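Local coordinates for Lmo2125 protein (Listeria monocytogenes serovar 1/2a, PDB 5TU0), which binds maltose and probably delivers it to a membrane sugar transporter as a solute-binding lipoprotein, at residues K105-V117 and Q301-A313. The protein carries 2 engineered substitutions. Numbering follows the deposited sequence.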
# COMPACT_ATOMS: atom_id res chain seq x y z
N LYS A 105 3.40 5.04 20.64
CA LYS A 105 4.59 5.89 20.37
C LYS A 105 4.66 6.21 18.88
O LYS A 105 4.40 5.35 18.05
CB LYS A 105 5.87 5.18 20.83
CG LYS A 105 5.94 4.94 22.33
CD LYS A 105 7.27 4.33 22.73
CE LYS A 105 7.33 4.00 24.21
NZ LYS A 105 6.40 2.89 24.58
N ILE A 106 5.00 7.46 18.55
CA ILE A 106 5.03 7.94 17.17
C ILE A 106 6.46 7.89 16.63
O ILE A 106 7.37 8.50 17.22
CB ILE A 106 4.47 9.37 17.10
CG1 ILE A 106 2.99 9.37 17.52
CG2 ILE A 106 4.64 9.97 15.70
CD1 ILE A 106 2.45 10.75 17.86
N TYR A 107 6.65 7.17 15.52
CA TYR A 107 7.98 7.01 14.91
C TYR A 107 8.18 7.59 13.49
O TYR A 107 9.19 7.32 12.83
CB TYR A 107 8.39 5.55 14.96
CG TYR A 107 8.60 5.01 16.34
CD1 TYR A 107 9.71 5.41 17.10
CD2 TYR A 107 7.74 4.05 16.90
CE1 TYR A 107 9.93 4.91 18.37
CE2 TYR A 107 7.96 3.56 18.17
CZ TYR A 107 9.06 3.98 18.89
OH TYR A 107 9.30 3.50 20.15
N GLY A 108 7.25 8.41 13.04
CA GLY A 108 7.37 9.06 11.76
C GLY A 108 6.29 10.05 11.52
O GLY A 108 5.34 10.15 12.31
N ALA A 109 6.42 10.79 10.42
CA ALA A 109 5.45 11.79 10.01
C ALA A 109 4.91 11.37 8.65
O ALA A 109 5.68 11.30 7.69
CB ALA A 109 6.10 13.16 9.94
N PRO A 110 3.59 11.10 8.54
CA PRO A 110 3.03 10.67 7.25
C PRO A 110 3.25 11.68 6.13
O PRO A 110 3.06 12.89 6.35
CB PRO A 110 1.54 10.54 7.53
CG PRO A 110 1.43 10.39 8.98
CD PRO A 110 2.59 11.06 9.61
N ALA A 111 3.61 11.17 4.95
CA ALA A 111 3.93 11.99 3.81
C ALA A 111 3.21 11.63 2.50
O ALA A 111 2.84 12.53 1.73
CB ALA A 111 5.42 11.94 3.59
N ILE A 112 3.02 10.33 2.24
CA ILE A 112 2.43 9.84 1.01
C ILE A 112 1.45 8.74 1.33
O ILE A 112 1.73 7.91 2.19
CB ILE A 112 3.52 9.27 0.08
CG1 ILE A 112 4.47 10.38 -0.39
CG2 ILE A 112 2.91 8.55 -1.13
CD1 ILE A 112 5.65 9.89 -1.21
N ILE A 113 0.31 8.73 0.66
CA ILE A 113 -0.66 7.65 0.83
C ILE A 113 -0.83 6.96 -0.50
O ILE A 113 -0.65 7.55 -1.54
CB ILE A 113 -2.05 8.13 1.33
CG1 ILE A 113 -2.69 9.15 0.37
CG2 ILE A 113 -1.92 8.69 2.74
CD1 ILE A 113 -4.20 9.26 0.47
N GLU A 114 -1.15 5.67 -0.44
CA GLU A 114 -1.44 4.92 -1.63
C GLU A 114 -2.24 3.68 -1.29
O GLU A 114 -2.20 3.20 -0.17
CB GLU A 114 -0.19 4.56 -2.43
CG GLU A 114 0.86 3.75 -1.70
CD GLU A 114 1.92 3.19 -2.64
OE1 GLU A 114 2.02 3.65 -3.82
OE2 GLU A 114 2.65 2.28 -2.20
N THR A 115 -3.00 3.20 -2.26
CA THR A 115 -3.75 1.99 -2.08
C THR A 115 -4.11 1.49 -3.47
O THR A 115 -3.85 2.18 -4.48
CB THR A 115 -5.02 2.20 -1.23
OG1 THR A 115 -5.63 0.93 -0.93
CG2 THR A 115 -6.05 3.07 -1.93
N LEU A 116 -4.68 0.31 -3.52
CA LEU A 116 -5.10 -0.30 -4.76
C LEU A 116 -6.28 0.45 -5.38
O LEU A 116 -7.13 1.00 -4.68
CB LEU A 116 -5.46 -1.76 -4.56
CG LEU A 116 -4.34 -2.72 -4.18
CD1 LEU A 116 -4.90 -4.13 -4.08
CD2 LEU A 116 -3.21 -2.68 -5.18
N VAL A 117 -6.33 0.43 -6.70
CA VAL A 117 -7.36 1.11 -7.47
C VAL A 117 -7.76 0.22 -8.64
O VAL A 117 -7.18 -0.86 -8.84
CB VAL A 117 -6.85 2.49 -7.99
CG1 VAL A 117 -6.49 3.42 -6.83
CG2 VAL A 117 -5.64 2.33 -8.91
N GLN A 301 4.01 19.65 0.89
CA GLN A 301 3.23 18.49 0.44
C GLN A 301 2.62 18.76 -0.95
O GLN A 301 2.55 17.86 -1.78
CB GLN A 301 2.20 18.12 1.49
CG GLN A 301 2.82 17.38 2.66
CD GLN A 301 2.69 15.88 2.51
OE1 GLN A 301 1.64 15.34 2.81
NE2 GLN A 301 3.75 15.20 2.06
N GLU A 302 2.23 20.00 -1.21
CA GLU A 302 1.72 20.37 -2.54
C GLU A 302 2.86 20.30 -3.56
O GLU A 302 2.66 19.79 -4.67
CB GLU A 302 1.03 21.74 -2.54
CG GLU A 302 -0.28 21.69 -1.78
CD GLU A 302 -1.02 23.01 -1.68
OE1 GLU A 302 -0.51 24.06 -2.16
OE2 GLU A 302 -2.12 22.96 -1.10
N THR A 303 4.04 20.77 -3.19
CA THR A 303 5.20 20.68 -4.10
C THR A 303 5.53 19.19 -4.38
O THR A 303 5.85 18.82 -5.51
CB THR A 303 6.43 21.40 -3.55
OG1 THR A 303 6.12 22.78 -3.35
CG2 THR A 303 7.61 21.27 -4.50
N LEU A 304 5.43 18.35 -3.35
CA LEU A 304 5.68 16.91 -3.54
C LEU A 304 4.77 16.37 -4.64
O LEU A 304 5.23 15.69 -5.56
CB LEU A 304 5.45 16.12 -2.25
CG LEU A 304 5.61 14.59 -2.37
CD1 LEU A 304 7.04 14.20 -2.69
CD2 LEU A 304 5.13 13.92 -1.09
N TYR A 305 3.48 16.66 -4.54
CA TYR A 305 2.52 16.19 -5.54
C TYR A 305 2.82 16.77 -6.92
O TYR A 305 2.73 16.08 -7.94
CB TYR A 305 1.08 16.54 -5.15
CG TYR A 305 0.09 16.08 -6.20
CD1 TYR A 305 -0.26 14.74 -6.30
CD2 TYR A 305 -0.46 16.98 -7.10
CE1 TYR A 305 -1.14 14.30 -7.28
CE2 TYR A 305 -1.35 16.55 -8.08
CZ TYR A 305 -1.69 15.20 -8.15
OH TYR A 305 -2.56 14.75 -9.10
N ASP A 306 3.17 18.05 -6.94
CA ASP A 306 3.49 18.71 -8.19
C ASP A 306 4.67 18.04 -8.90
O ASP A 306 4.65 17.88 -10.12
CB ASP A 306 3.82 20.19 -7.95
CG ASP A 306 2.59 21.04 -7.62
OD1 ASP A 306 1.45 20.62 -7.88
OD2 ASP A 306 2.77 22.18 -7.13
N MET A 307 5.67 17.62 -8.13
CA MET A 307 6.89 17.02 -8.66
C MET A 307 6.83 15.54 -9.00
O MET A 307 7.42 15.09 -9.98
CB MET A 307 7.99 17.21 -7.61
CG MET A 307 8.38 18.66 -7.42
SD MET A 307 9.16 19.30 -8.90
CE MET A 307 10.72 18.41 -8.87
N THR A 308 6.08 14.79 -8.21
CA THR A 308 6.08 13.31 -8.29
C THR A 308 4.76 12.63 -8.58
O THR A 308 4.76 11.45 -8.88
CB THR A 308 6.56 12.73 -6.94
OG1 THR A 308 5.59 13.03 -5.93
CG2 THR A 308 7.90 13.32 -6.54
N ASN A 309 3.65 13.36 -8.46
CA ASN A 309 2.30 12.81 -8.62
C ASN A 309 1.92 11.82 -7.50
O ASN A 309 0.92 11.13 -7.62
CB ASN A 309 2.04 12.19 -10.02
CG ASN A 309 1.85 13.25 -11.10
OD1 ASN A 309 1.37 12.94 -12.18
ND2 ASN A 309 2.22 14.48 -10.81
N GLU A 310 2.71 11.77 -6.43
CA GLU A 310 2.36 10.92 -5.29
C GLU A 310 1.38 11.68 -4.42
O GLU A 310 1.54 12.88 -4.20
CB GLU A 310 3.60 10.44 -4.56
CG GLU A 310 4.43 9.54 -5.48
CD GLU A 310 5.45 8.71 -4.76
OE1 GLU A 310 5.06 7.95 -3.87
OE2 GLU A 310 6.64 8.78 -5.12
N VAL A 311 0.36 10.99 -3.94
CA VAL A 311 -0.71 11.61 -3.18
C VAL A 311 -0.28 12.00 -1.77
O VAL A 311 0.17 11.15 -1.01
CB VAL A 311 -1.95 10.70 -3.13
CG1 VAL A 311 -3.07 11.38 -2.37
CG2 VAL A 311 -2.38 10.35 -4.55
N PRO A 312 -0.43 13.29 -1.42
CA PRO A 312 -0.02 13.73 -0.09
C PRO A 312 -0.85 13.19 1.07
O PRO A 312 -2.05 13.00 0.94
CB PRO A 312 -0.21 15.26 -0.13
CG PRO A 312 -0.43 15.61 -1.54
CD PRO A 312 -0.91 14.40 -2.26
N ALA A 313 -0.18 13.01 2.21
CA ALA A 313 -0.82 12.60 3.45
C ALA A 313 -1.52 13.80 4.10
O ALA A 313 -2.61 13.67 4.63
CB ALA A 313 0.21 12.03 4.41
O HOH W 1 0.45 8.05 -4.21
O HOH W 2 2.63 6.57 -4.10
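The carbonyl of Ala111 is gripped by two donors from 301-313. Gln301 NE2 meets Ala111 O at 2.8 Å in the carbonyl plane, on a lone pair, its own amide lying nearly flat with the bond, whereas Ala313 N reaches the same oxygen at 3.1 Å from above that plane. A bend at chi2 (-97°) turns the Gln301 amide to the strand, and its OE1 accepts from the backbone of Asn314, which fixes the flip. Further along, Ile113 N donates to Val311 O at 2.9 Å, a nearly straight bond, and one water bridges Ile113 O to Val311 N. A second water links Glu114 OE1 to Glu310 OE1; Glu310 OE2 is hydrogen-bonded to Tyr19 OH. Packing surrounds these bonds. Ile112 lays CG1 against Leu304 CD2 at 3.7 Å, the two side chains crossing at about a right angle. Its CD1 methyl lies against Glu310 OE1. Ile113 CG1 packs on Val311 CG1 at 3.6 Å, while Pro110 CB meets Ala313 CB at 3.7 Å. Ala111 and Ile112 form a classic beta bulge opposite Lys274 on the neighbouring strand. Just after helix 298-308, the short, weakly bonded strand 311-312 runs antiparallel beside strand 105-121, with Ile112 and Pro312 a non-hydrogen-bonded pair, in the mixed sheet of a periplasmic-binding-protein fold, beside the maltose pocket that Glu114 lines.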